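Local coordinates for putative tetR-family transcriptional regulatory protein (Streptomyces coelicolor, PDB 2DG8) that probably acts as a dimeric TetR-family transcriptional regulator, binding operator DNA through an N-terminal helix-turn-helix domain, at residues A16-L21 against E54-E59; A23-A28 against A36-V41; S31-A36 against V41-M46; E59-F64 against Q108-L113. All blocks are in the same frame, centred on the assembly; numbering follows the deposited sequence.

Contact 1: residues A16-L21 against E54-E59; sequences AATLDL and EQLLRE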
loop_
_atom_site.group_PDB
_atom_site.type_symbol
_atom_site.label_atom_id
_atom_site.label_comp_id
_atom_site.label_asym_id
_atom_site.label_seq_id
_atom_site.Cartn_x
_atom_site.Cartn_y
_atom_site.Cartn_z
ATOM N N ALA A 16 11.875 3.610 -18.902
ATOM C CA ALA A 16 11.514 2.205 -18.759
ATOM C C ALA A 16 12.561 1.439 -17.948
ATOM O O ALA A 16 12.217 0.654 -17.068
ATOM C CB ALA A 16 11.349 1.566 -20.136
ATOM N N ALA A 17 13.835 1.673 -18.250
ATOM C CA ALA A 17 14.932 1.001 -17.557
ATOM C C ALA A 17 14.932 1.381 -16.079
ATOM O O ALA A 17 15.289 0.574 -15.210
ATOM C CB ALA A 17 16.260 1.384 -18.202
ATOM N N THR A 18 14.533 2.619 -15.799
ATOM C CA THR A 18 14.463 3.105 -14.427
ATOM C C THR A 18 13.386 2.315 -13.669
ATOM O O THR A 18 13.576 1.919 -12.520
ATOM C CB THR A 18 14.107 4.607 -14.391
ATOM O OG1 THR A 18 15.035 5.340 -15.202
ATOM C CG2 THR A 18 14.175 5.139 -12.957
ATOM N N LEU A 19 12.261 2.091 -14.337
ATOM C CA LEU A 19 11.139 1.342 -13.772
ATOM C C LEU A 19 11.560 -0.113 -13.557
ATOM O O LEU A 19 11.303 -0.681 -12.501
ATOM C CB LEU A 19 9.936 1.425 -14.724
ATOM C CG LEU A 19 8.687 2.217 -14.304
ATOM C CD1 LEU A 19 8.966 3.201 -13.178
ATOM C CD2 LEU A 19 8.146 2.919 -15.535
ATOM N N ASP A 20 12.206 -0.709 -14.559
ATOM C CA ASP A 20 12.694 -2.082 -14.455
ATOM C C ASP A 20 13.600 -2.179 -13.223
ATOM O O ASP A 20 13.438 -3.065 -12.386
ATOM C CB ASP A 20 13.524 -2.465 -15.692
ATOM C CG ASP A 20 12.681 -2.663 -16.943
ATOM O OD1 ASP A 20 13.278 -2.749 -18.040
ATOM O OD2 ASP A 20 11.436 -2.744 -16.840
ATOM N N LEU A 21 14.565 -1.262 -13.135
ATOM C CA LEU A 21 15.512 -1.226 -12.027
ATOM C C LEU A 21 14.814 -1.155 -10.669
ATOM O O LEU A 21 15.100 -1.953 -9.780
ATOM C CB LEU A 21 16.466 -0.032 -12.201
ATOM C CG LEU A 21 17.612 0.197 -11.204
ATOM C CD1 LEU A 21 17.062 0.670 -9.864
ATOM C CD2 LEU A 21 18.411 -1.095 -11.036
ATOM N N GLU A 54 15.451 13.378 -9.280
ATOM C CA GLU A 54 14.074 13.680 -8.920
ATOM C C GLU A 54 13.185 13.769 -10.152
ATOM O O GLU A 54 12.125 13.154 -10.191
ATOM C CB GLU A 54 13.973 14.990 -8.134
ATOM C CG GLU A 54 12.570 15.208 -7.576
ATOM C CD GLU A 54 12.397 16.534 -6.860
ATOM O OE1 GLU A 54 11.614 16.579 -5.881
ATOM O OE2 GLU A 54 13.028 17.530 -7.279
ATOM N N GLN A 55 13.602 14.537 -11.155
ATOM C CA GLN A 55 12.797 14.639 -12.364
ATOM C C GLN A 55 12.673 13.256 -13.006
ATOM O O GLN A 55 11.608 12.875 -13.489
ATOM C CB GLN A 55 13.434 15.596 -13.367
ATOM C CG GLN A 55 12.677 15.640 -14.681
ATOM C CD GLN A 55 13.377 16.480 -15.721
ATOM O OE1 GLN A 55 14.452 16.123 -16.210
ATOM N NE2 GLN A 55 12.779 17.615 -16.058
ATOM N N LEU A 56 13.779 12.519 -13.017
ATOM C CA LEU A 56 13.819 11.171 -13.584
ATOM C C LEU A 56 12.779 10.309 -12.857
ATOM O O LEU A 56 11.929 9.678 -13.489
ATOM C CB LEU A 56 15.238 10.594 -13.405
ATOM C CG LEU A 56 15.756 9.328 -14.104
ATOM C CD1 LEU A 56 15.644 8.162 -13.166
ATOM C CD2 LEU A 56 15.016 9.072 -15.427
ATOM N N LEU A 57 12.834 10.304 -11.528
ATOM C CA LEU A 57 11.885 9.516 -10.745
ATOM C C LEU A 57 10.446 9.979 -10.938
ATOM O O LEU A 57 9.522 9.162 -11.024
ATOM C CB LEU A 57 12.240 9.560 -9.258
ATOM C CG LEU A 57 13.493 8.783 -8.840
ATOM C CD1 LEU A 57 13.649 8.846 -7.337
ATOM C CD2 LEU A 57 13.385 7.336 -9.299
ATOM N N ARG A 58 10.250 11.288 -11.012
ATOM C CA ARG A 58 8.907 11.819 -11.200
ATOM C C ARG A 58 8.363 11.396 -12.556
ATOM O O ARG A 58 7.202 10.991 -12.662
ATOM C CB ARG A 58 8.908 13.347 -11.077
ATOM C CG ARG A 58 9.283 13.846 -9.674
ATOM C CD ARG A 58 9.368 15.366 -9.609
ATOM N NE ARG A 58 8.059 16.006 -9.594
ATOM C CZ ARG A 58 7.241 16.013 -8.542
ATOM N NH1 ARG A 58 7.598 15.414 -7.410
ATOM N NH2 ARG A 58 6.063 16.621 -8.619
ATOM N N GLU A 59 9.200 11.470 -13.589
ATOM C CA GLU A 59 8.755 11.085 -14.923
ATOM C C GLU A 59 8.583 9.575 -15.049
ATOM O O GLU A 59 7.711 9.117 -15.783
ATOM C CB GLU A 59 9.727 11.593 -15.997
ATOM C CG GLU A 59 9.855 13.109 -16.042
ATOM C CD GLU A 59 10.351 13.628 -17.388
ATOM O OE1 GLU A 59 11.001 14.694 -17.413
ATOM O OE2 GLU A 59 10.078 12.980 -18.420
#
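The nearest CA atoms of segments 16-21 and 54-59 are those of Thr18 and Leu57, 7.8 Å apart, where helix 10-25 packs on the start of helix 53-77. Across that spacing Thr18 and Leu56 reach toward each other tip to tip. The methyl CG2 of Thr18 meets CD1 of Leu56 at 3.4 Å, tighter than usual for two carbons. The hydroxyl lies over the same leucine fork, OG1 of Thr18 standing 3.5 Å from CD1 and 3.7 Å from CD2 of Leu56. Its polar partner is found within its own helix, the carbonyl O of Ile14, so an oxygen can sit in this apolar seam with its hydrogen-bonding need met. The Thr18 torsion (chi1 -54°) lays OG1 beside the backbone N and turns CG2 to the other side, where Leu57 CD2 adds a looser contact at 4.3 Å. In the TetR fold these are the first and fourth helices, and their packing joins the DNA-binding domain to the long helix that runs on into the C-terminal domain. Ile35 of helix 32-39 also touches both Thr18 and Leu56, making the seam part of a three-helix core. Cut back to an alanine, position Leu56 would probably present a gap to Thr18 CG2, which would lose its closest apolar mate across the seam. Farther out, Glu59 forms a salt bridge with Arg11, a polar tie between the same two helices.

Contact 2: residues A23-A28 against A36-V41; sequences AEEGIA and AQRAGV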
loop_
_atom_site.group_PDB
_atom_site.type_symbol
_atom_site.label_atom_id
_atom_site.label_comp_id
_atom_site.label_asym_id
_atom_site.label_seq_id
_atom_site.Cartn_x
_atom_site.Cartn_y
_atom_site.Cartn_z
ATOM N N ALA A 23 11.693 -1.880 -9.885
ATOM C CA ALA A 23 10.909 -3.101 -9.679
ATOM C C ALA A 23 11.782 -4.280 -9.241
ATOM O O ALA A 23 11.439 -5.006 -8.317
ATOM C CB ALA A 23 10.162 -3.458 -10.953
ATOM N N GLU A 24 12.915 -4.460 -9.908
ATOM C CA GLU A 24 13.819 -5.562 -9.607
ATOM C C GLU A 24 14.721 -5.406 -8.387
ATOM O O GLU A 24 14.793 -6.307 -7.552
ATOM C CB GLU A 24 14.696 -5.856 -10.825
ATOM C CG GLU A 24 13.942 -6.369 -12.046
ATOM C CD GLU A 24 14.837 -6.492 -13.276
ATOM O OE1 GLU A 24 15.923 -7.109 -13.173
ATOM O OE2 GLU A 24 14.451 -5.978 -14.347
ATOM N N GLU A 25 15.389 -4.264 -8.265
ATOM C CA GLU A 25 16.334 -4.054 -7.164
ATOM C C GLU A 25 15.910 -3.091 -6.068
ATOM O O GLU A 25 16.573 -3.007 -5.031
ATOM C CB GLU A 25 17.681 -3.588 -7.734
ATOM C CG GLU A 25 18.344 -4.594 -8.681
ATOM C CD GLU A 25 19.604 -4.049 -9.336
ATOM O OE1 GLU A 25 20.445 -3.470 -8.619
ATOM O OE2 GLU A 25 19.756 -4.203 -10.567
ATOM N N GLY A 26 14.829 -2.350 -6.296
ATOM C CA GLY A 26 14.369 -1.409 -5.294
ATOM C C GLY A 26 14.814 0.017 -5.563
ATOM O O GLY A 26 15.782 0.257 -6.293
ATOM N N ILE A 27 14.108 0.961 -4.952
ATOM C CA ILE A 27 14.381 2.379 -5.110
ATOM C C ILE A 27 15.807 2.816 -4.729
ATOM O O ILE A 27 16.410 3.626 -5.429
ATOM C CB ILE A 27 13.358 3.212 -4.303
ATOM C CG1 ILE A 27 13.454 4.686 -4.689
ATOM C CG2 ILE A 27 13.589 3.033 -2.808
ATOM C CD1 ILE A 27 12.961 4.975 -6.089
ATOM N N ALA A 28 16.350 2.279 -3.641
ATOM C CA ALA A 28 17.692 2.672 -3.204
ATOM C C ALA A 28 18.801 2.341 -4.211
ATOM O O ALA A 28 19.865 2.950 -4.184
ATOM C CB ALA A 28 18.010 2.039 -1.849
ATOM N N ALA A 36 21.657 3.588 -17.211
ATOM C CA ALA A 36 22.212 3.730 -18.553
ATOM C C ALA A 36 22.503 2.350 -19.138
ATOM O O ALA A 36 22.176 2.074 -20.294
ATOM C CB ALA A 36 23.492 4.576 -18.518
ATOM N N GLN A 37 23.108 1.481 -18.334
ATOM C CA GLN A 37 23.421 0.126 -18.782
ATOM C C GLN A 37 22.174 -0.653 -19.202
ATOM O O GLN A 37 22.166 -1.315 -20.248
ATOM C CB GLN A 37 24.141 -0.646 -17.677
ATOM C CG GLN A 37 24.443 -2.103 -18.035
ATOM C CD GLN A 37 25.250 -2.240 -19.320
ATOM O OE1 GLN A 37 26.235 -1.529 -19.525
ATOM N NE2 GLN A 37 24.843 -3.166 -20.182
ATOM N N ARG A 38 21.123 -0.584 -18.386
ATOM C CA ARG A 38 19.884 -1.292 -18.697
ATOM C C ARG A 38 19.200 -0.711 -19.938
ATOM O O ARG A 38 18.607 -1.436 -20.732
ATOM C CB ARG A 38 18.917 -1.219 -17.513
ATOM C CG ARG A 38 19.304 -2.053 -16.312
ATOM C CD ARG A 38 18.360 -1.760 -15.154
ATOM N NE ARG A 38 18.535 -2.684 -14.037
ATOM C CZ ARG A 38 17.764 -3.746 -13.815
ATOM N NH1 ARG A 38 16.757 -4.019 -14.637
ATOM N NH2 ARG A 38 17.998 -4.531 -12.770
ATOM N N ALA A 39 19.273 0.606 -20.093
ATOM C CA ALA A 39 18.661 1.264 -21.239
ATOM C C ALA A 39 19.561 1.127 -22.457
ATOM O O ALA A 39 19.161 1.447 -23.581
ATOM C CB ALA A 39 18.429 2.742 -20.930
ATOM N N GLY A 40 20.780 0.646 -22.236
ATOM C CA GLY A 40 21.706 0.502 -23.344
ATOM C C GLY A 40 21.930 1.843 -24.015
ATOM O O GLY A 40 21.719 1.991 -25.218
ATOM N N VAL A 41 22.329 2.832 -23.220
ATOM C CA VAL A 41 22.602 4.176 -23.716
ATOM C C VAL A 41 23.828 4.686 -22.973
ATOM O O VAL A 41 24.066 4.313 -21.827
ATOM C CB VAL A 41 21.416 5.153 -23.447
ATOM C CG1 VAL A 41 20.118 4.545 -23.940
ATOM C CG2 VAL A 41 21.319 5.482 -21.953
#
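Charge pairing carries this contact: Glu24 and Glu25, at the end of helix 10-25, share the guanidinium of Arg38 on helix 32-39. NH1 of Arg38 gives a bond of 3.0 Å to OE2 of Glu24, with the oxygen near the guanidinium plane; the carboxylate is turned 70° from that plane and is met from above its own. A weak bond of 3.3 Å from Arg38 NH2 to Glu24 OE1 makes the grip two-pronged. NH2 also donates to Glu25 OE2 at 2.8 Å, reaching this oxygen on its anti side at an N-H...O angle of 160°. The three residues thus form a salt-bridge network at the surface of the helix-turn-helix domain, bridging its first two helices. Arg38, extended from CG to NE (chi3 171°), and the extended Glu24 chain together bridge the 11.7 Å between their CA atoms. The other oxygen of Glu25, OE1, pairs with Arg29, so that carboxylate serves two arginines.

Apolar contact is supplied from outside the two segments, where Leu21 packs against the Arg38 side chain. Glycines at positive phi end both helices. Gly26 takes the chain out of helix 10-25, while Gly40 is the C-prime residue of a Schellman motif closing helix 32-39, with Val41 N bonded to Ala36 O at 3.0 Å.

Contact 3: residues S31-A36 against V41-M46; sequences SHRRIA and VPLGSM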
loop_
_atom_site.group_PDB
_atom_site.type_symbol
_atom_site.label_atom_id
_atom_site.label_comp_id
_atom_site.label_asym_id
_atom_site.label_seq_id
_atom_site.Cartn_x
_atom_site.Cartn_y
_atom_site.Cartn_z
ATOM N N SER A 31 20.463 4.490 -9.840
ATOM C CA SER A 31 21.663 5.268 -10.117
ATOM C C SER A 31 21.795 5.443 -11.611
ATOM O O SER A 31 21.337 4.606 -12.392
ATOM C CB SER A 31 22.924 4.595 -9.557
ATOM O OG SER A 31 23.389 3.555 -10.400
ATOM N N HIS A 32 22.415 6.550 -11.997
ATOM C CA HIS A 32 22.638 6.881 -13.393
ATOM C C HIS A 32 23.363 5.789 -14.163
ATOM O O HIS A 32 22.977 5.451 -15.280
ATOM C CB HIS A 32 23.422 8.190 -13.477
ATOM C CG HIS A 32 22.574 9.404 -13.285
ATOM N ND1 HIS A 32 23.020 10.528 -12.626
ATOM C CD2 HIS A 32 21.303 9.668 -13.669
ATOM C CE1 HIS A 32 22.057 11.434 -12.609
ATOM N NE2 HIS A 32 21.007 10.938 -13.236
ATOM N N ARG A 33 24.415 5.235 -13.571
ATOM C CA ARG A 33 25.179 4.186 -14.239
ATOM C C ARG A 33 24.381 2.907 -14.479
ATOM O O ARG A 33 24.383 2.366 -15.588
ATOM C CB ARG A 33 26.443 3.862 -13.440
ATOM C CG ARG A 33 27.687 4.615 -13.910
ATOM C CD ARG A 33 28.378 5.346 -12.767
ATOM N NE ARG A 33 28.568 4.488 -11.598
ATOM C CZ ARG A 33 29.221 4.855 -10.499
ATOM N NH1 ARG A 33 29.755 6.067 -10.416
ATOM N NH2 ARG A 33 29.336 4.013 -9.479
ATOM N N ARG A 34 23.693 2.426 -13.447
ATOM C CA ARG A 34 22.909 1.204 -13.569
ATOM C C ARG A 34 21.802 1.337 -14.610
ATOM O O ARG A 34 21.534 0.406 -15.375
ATOM C CB ARG A 34 22.286 0.834 -12.222
ATOM C CG ARG A 34 23.279 0.595 -11.100
ATOM C CD ARG A 34 22.647 -0.238 -9.986
ATOM N NE ARG A 34 23.595 -0.475 -8.905
ATOM C CZ ARG A 34 23.884 0.407 -7.954
ATOM N NH1 ARG A 34 23.287 1.590 -7.932
ATOM N NH2 ARG A 34 24.804 0.117 -7.041
ATOM N N ILE A 35 21.161 2.501 -14.638
ATOM C CA ILE A 35 20.074 2.743 -15.576
ATOM C C ILE A 35 20.576 2.843 -17.006
ATOM O O ILE A 35 19.994 2.244 -17.915
ATOM C CB ILE A 35 19.294 4.026 -15.192
ATOM C CG1 ILE A 35 18.583 3.797 -13.851
ATOM C CG2 ILE A 35 18.289 4.390 -16.284
ATOM C CD1 ILE A 35 18.005 5.045 -13.233
ATOM N N ALA A 36 21.657 3.588 -17.211
ATOM C CA ALA A 36 22.212 3.730 -18.553
ATOM C C ALA A 36 22.503 2.350 -19.138
ATOM O O ALA A 36 22.176 2.074 -20.294
ATOM C CB ALA A 36 23.492 4.576 -18.518
ATOM N N VAL A 41 22.329 2.832 -23.220
ATOM C CA VAL A 41 22.602 4.176 -23.716
ATOM C C VAL A 41 23.828 4.686 -22.973
ATOM O O VAL A 41 24.066 4.313 -21.827
ATOM C CB VAL A 41 21.416 5.153 -23.447
ATOM C CG1 VAL A 41 20.118 4.545 -23.940
ATOM C CG2 VAL A 41 21.319 5.482 -21.953
ATOM N N PRO A 42 24.635 5.537 -23.619
ATOM C CA PRO A 42 25.814 6.034 -22.905
ATOM C C PRO A 42 25.447 6.777 -21.618
ATOM O O PRO A 42 24.392 7.421 -21.532
ATOM C CB PRO A 42 26.503 6.925 -23.944
ATOM C CG PRO A 42 25.390 7.329 -24.875
ATOM C CD PRO A 42 24.573 6.067 -24.993
ATOM N N LEU A 43 26.318 6.669 -20.618
ATOM C CA LEU A 43 26.118 7.306 -19.320
ATOM C C LEU A 43 25.728 8.781 -19.445
ATOM O O LEU A 43 24.863 9.273 -18.713
ATOM C CB LEU A 43 27.392 7.176 -18.476
ATOM C CG LEU A 43 27.403 7.826 -17.087
ATOM C CD1 LEU A 43 26.417 7.115 -16.157
ATOM C CD2 LEU A 43 28.815 7.743 -16.505
ATOM N N GLY A 44 26.363 9.480 -20.379
ATOM C CA GLY A 44 26.073 10.890 -20.569
ATOM C C GLY A 44 24.626 11.198 -20.932
ATOM O O GLY A 44 24.146 12.303 -20.674
ATOM N N SER A 45 23.928 10.232 -21.527
ATOM C CA SER A 45 22.537 10.430 -21.922
ATOM C C SER A 45 21.635 10.701 -20.723
ATOM O O SER A 45 20.584 11.321 -20.866
ATOM C CB SER A 45 22.005 9.205 -22.666
ATOM O OG SER A 45 22.784 8.912 -23.800
ATOM N N MET A 46 22.040 10.231 -19.548
ATOM C CA MET A 46 21.243 10.427 -18.342
ATOM C C MET A 46 21.069 11.915 -18.036
ATOM O O MET A 46 19.948 12.406 -17.916
ATOM C CB MET A 46 21.895 9.718 -17.144
ATOM C CG MET A 46 21.914 8.187 -17.235
ATOM S SD MET A 46 20.257 7.438 -17.385
ATOM C CE MET A 46 20.218 7.073 -19.027
#
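Met46 packs into the inner side of helix 32-39, its chain bent at chi2 (-59°) and chi3 (103°) so that it folds along His32, Ile35 and Ala36. CB of Met46 comes within 3.5 Å of CD2 of His32, meeting the ring obliquely as the two side chains slide past each other in opposite directions. Farther along, Met46 SD lies 3.8 Å from CG2 of Ile35, and CE reaches 3.9 Å from CA of Ala36. The small Ala36 CB lets segment 41-46 come close: it is 3.9 Å from CA of Leu43. Ile14 of helix 10-25 touches Met46 as well, and Thr18 and Leu56 touch Ile35, so this half faces the domain core.

The outer side is open to solvent and holds little beyond one pair. There Leu43 and Arg33 lie side by side, pointing the same way, with CD1 of Leu43 3.6 Å from CG of Arg33, and both residues are exposed.

This is the helix-turn-helix, in which helix 44-49 is by family the probable DNA-recognition helix. Apart from the Val41 to Ala36 backbone bond at the turn, the two segments are joined across their interface by van der Waals packing, largely of carbon and sulfur atoms, so the placing of helix 44-49 against helix 32-39 rests chiefly on side-chain shape.

Contact 4: residues E59-F64 against Q108-L113; sequences EAFGRF and QELYTL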
loop_
_atom_site.group_PDB
_atom_site.type_symbol
_atom_site.label_atom_id
_atom_site.label_comp_id
_atom_site.label_asym_id
_atom_site.label_seq_id
_atom_site.Cartn_x
_atom_site.Cartn_y
_atom_site.Cartn_z
ATOM N N GLU A 59 9.200 11.470 -13.589
ATOM C CA GLU A 59 8.755 11.085 -14.923
ATOM C C GLU A 59 8.583 9.575 -15.049
ATOM O O GLU A 59 7.711 9.117 -15.783
ATOM C CB GLU A 59 9.727 11.593 -15.997
ATOM C CG GLU A 59 9.855 13.109 -16.042
ATOM C CD GLU A 59 10.351 13.628 -17.388
ATOM O OE1 GLU A 59 11.001 14.694 -17.413
ATOM O OE2 GLU A 59 10.078 12.980 -18.420
ATOM N N ALA A 60 9.408 8.805 -14.337
ATOM C CA ALA A 60 9.313 7.347 -14.377
ATOM C C ALA A 60 8.032 6.847 -13.710
ATOM O O ALA A 60 7.300 6.044 -14.282
ATOM C CB ALA A 60 10.522 6.713 -13.702
ATOM N N PHE A 61 7.774 7.315 -12.495
ATOM C CA PHE A 61 6.583 6.900 -11.764
ATOM C C PHE A 61 5.325 7.492 -12.382
ATOM O O PHE A 61 4.218 6.968 -12.202
ATOM C CB PHE A 61 6.697 7.299 -10.291
ATOM C CG PHE A 61 7.509 6.328 -9.461
ATOM C CD1 PHE A 61 8.611 6.761 -8.737
ATOM C CD2 PHE A 61 7.143 4.985 -9.380
ATOM C CE1 PHE A 61 9.341 5.874 -7.939
ATOM C CE2 PHE A 61 7.864 4.088 -8.588
ATOM C CZ PHE A 61 8.967 4.534 -7.861
ATOM N N GLY A 62 5.502 8.589 -13.109
ATOM C CA GLY A 62 4.378 9.214 -13.774
ATOM C C GLY A 62 3.993 8.315 -14.933
ATOM O O GLY A 62 2.814 8.160 -15.240
ATOM N N ARG A 63 4.994 7.722 -15.582
ATOM C CA ARG A 63 4.740 6.810 -16.693
ATOM C C ARG A 63 4.024 5.553 -16.184
ATOM O O ARG A 63 3.083 5.066 -16.820
ATOM C CB ARG A 63 6.045 6.386 -17.371
ATOM C CG ARG A 63 5.827 5.276 -18.377
ATOM C CD ARG A 63 7.037 4.372 -18.540
ATOM N NE ARG A 63 7.971 4.857 -19.547
ATOM C CZ ARG A 63 8.390 4.129 -20.580
ATOM N NH1 ARG A 63 7.956 2.881 -20.739
ATOM N NH2 ARG A 63 9.234 4.649 -21.457
ATOM N N PHE A 64 4.498 5.012 -15.060
ATOM C CA PHE A 64 3.876 3.824 -14.467
ATOM C C PHE A 64 2.439 4.178 -14.083
ATOM O O PHE A 64 1.514 3.389 -14.251
ATOM C CB PHE A 64 4.641 3.365 -13.217
ATOM C CG PHE A 64 3.912 2.324 -12.426
ATOM C CD1 PHE A 64 3.212 2.668 -11.273
ATOM C CD2 PHE A 64 3.867 1.003 -12.872
ATOM C CE1 PHE A 64 2.473 1.709 -10.577
ATOM C CE2 PHE A 64 3.127 0.038 -12.184
ATOM C CZ PHE A 64 2.431 0.394 -11.036
ATOM N N GLN A 108 3.814 -0.339 -4.772
ATOM C CA GLN A 108 4.256 -0.219 -3.387
ATOM C C GLN A 108 5.504 0.653 -3.238
ATOM O O GLN A 108 5.651 1.358 -2.240
ATOM C CB GLN A 108 4.494 -1.607 -2.780
ATOM C CG GLN A 108 3.234 -2.479 -2.768
ATOM C CD GLN A 108 2.065 -1.819 -2.043
ATOM O OE1 GLN A 108 0.923 -1.914 -2.479
ATOM N NE2 GLN A 108 2.347 -1.159 -0.931
ATOM N N GLU A 109 6.403 0.613 -4.216
ATOM C CA GLU A 109 7.602 1.449 -4.132
ATOM C C GLU A 109 7.150 2.898 -4.122
ATOM O O GLU A 109 7.590 3.688 -3.288
ATOM C CB GLU A 109 8.538 1.209 -5.330
ATOM C CG GLU A 109 9.366 -0.063 -5.242
ATOM C CD GLU A 109 10.510 0.031 -4.230
ATOM O OE1 GLU A 109 10.774 1.141 -3.722
ATOM O OE2 GLU A 109 11.162 -1.000 -3.952
ATOM N N LEU A 110 6.255 3.243 -5.042
ATOM C CA LEU A 110 5.765 4.609 -5.126
ATOM C C LEU A 110 5.133 5.075 -3.823
ATOM O O LEU A 110 5.411 6.177 -3.353
ATOM C CB LEU A 110 4.750 4.758 -6.265
ATOM C CG LEU A 110 4.085 6.135 -6.308
ATOM C CD1 LEU A 110 5.142 7.218 -6.353
ATOM C CD2 LEU A 110 3.167 6.228 -7.514
ATOM N N TYR A 111 4.280 4.238 -3.243
ATOM C CA TYR A 111 3.616 4.583 -1.986
ATOM C C TYR A 111 4.610 4.851 -0.855
ATOM O O TYR A 111 4.390 5.743 -0.037
ATOM C CB TYR A 111 2.650 3.466 -1.576
ATOM C CG TYR A 111 1.424 3.367 -2.448
ATOM C CD1 TYR A 111 0.539 2.299 -2.324
ATOM C CD2 TYR A 111 1.142 4.348 -3.399
ATOM C CE1 TYR A 111 -0.597 2.212 -3.127
ATOM C CE2 TYR A 111 0.022 4.270 -4.198
ATOM C CZ TYR A 111 -0.844 3.206 -4.062
ATOM O OH TYR A 111 -1.951 3.144 -4.861
ATOM N N THR A 112 5.698 4.082 -0.804
ATOM C CA THR A 112 6.702 4.275 0.247
ATOM C C THR A 112 7.403 5.599 0.000
ATOM O O THR A 112 7.654 6.362 0.932
ATOM C CB THR A 112 7.749 3.121 0.270
ATOM O OG1 THR A 112 7.076 1.880 0.500
ATOM C CG2 THR A 112 8.766 3.319 1.397
ATOM N N LEU A 113 7.696 5.880 -1.266
ATOM C CA LEU A 113 8.360 7.128 -1.631
ATOM C C LEU A 113 7.483 8.323 -1.241
ATOM O O LEU A 113 7.954 9.283 -0.622
ATOM C CB LEU A 113 8.651 7.150 -3.140
ATOM C CG LEU A 113 9.438 8.334 -3.723
ATOM C CD1 LEU A 113 10.781 8.519 -3.011
ATOM C CD2 LEU A 113 9.673 8.077 -5.205
#
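The Phe61 ring carries the contact, with Leu110 over one face and Leu113 and Glu109 approaching obliquely. CD1 of Leu110 makes a CH-pi contact, 4.3 Å from the ring centroid and displaced toward the rim. CB of Leu110 covers the same face beside it, 3.9 Å from CD2 of Phe61. CD2 of Leu113 closes in on CE1 of Phe61 at 3.5 Å, and the aliphatic CB of Glu109 stands 4.2 Å from CZ of Phe61. The Phe61 torsion (chi1 -82°) sets CG beside the backbone N and sends the ring across to helix 108-113, whose axis lies 11.3 Å away at 131° to helix 59-64. With an alanine here, a gap would probably open between the helices, taking from Leu110 the ring face it packs on and from Leu113 one of its neighbours. The carboxylate of Glu109 leads away from the ring to a salt bridge with Arg116 of the second subunit. This places the contact where the long helix 53-77 meets helix 101-116, next to the subunit interface. No hydrogen bond crosses between the two segments: their union is apolar, while the charged end of Glu109 serves the dimer.

From the N terminus, helix 10-25 enters contact 1 and then contact 2, whose salt bridges close a short loop back from helix 32-39. Contact 3 opens within that loop and closes just beyond it, so contacts 2 and 3 cross, sharing Ala36 and Val41. Contact 1 encloses both, closing when the chain reaches helix 53-77; together the three tie the three helices of the DNA-binding domain and the start of helix 53-77 together. Contact 4 follows in series, sharing Glu59 with contact 1, and carries the same long helix to helix 101-116. Gly26 and Ile27 of contact 2 touch Glu109 of contact 4, a second link between the domains, and both contacts reach the second subunit.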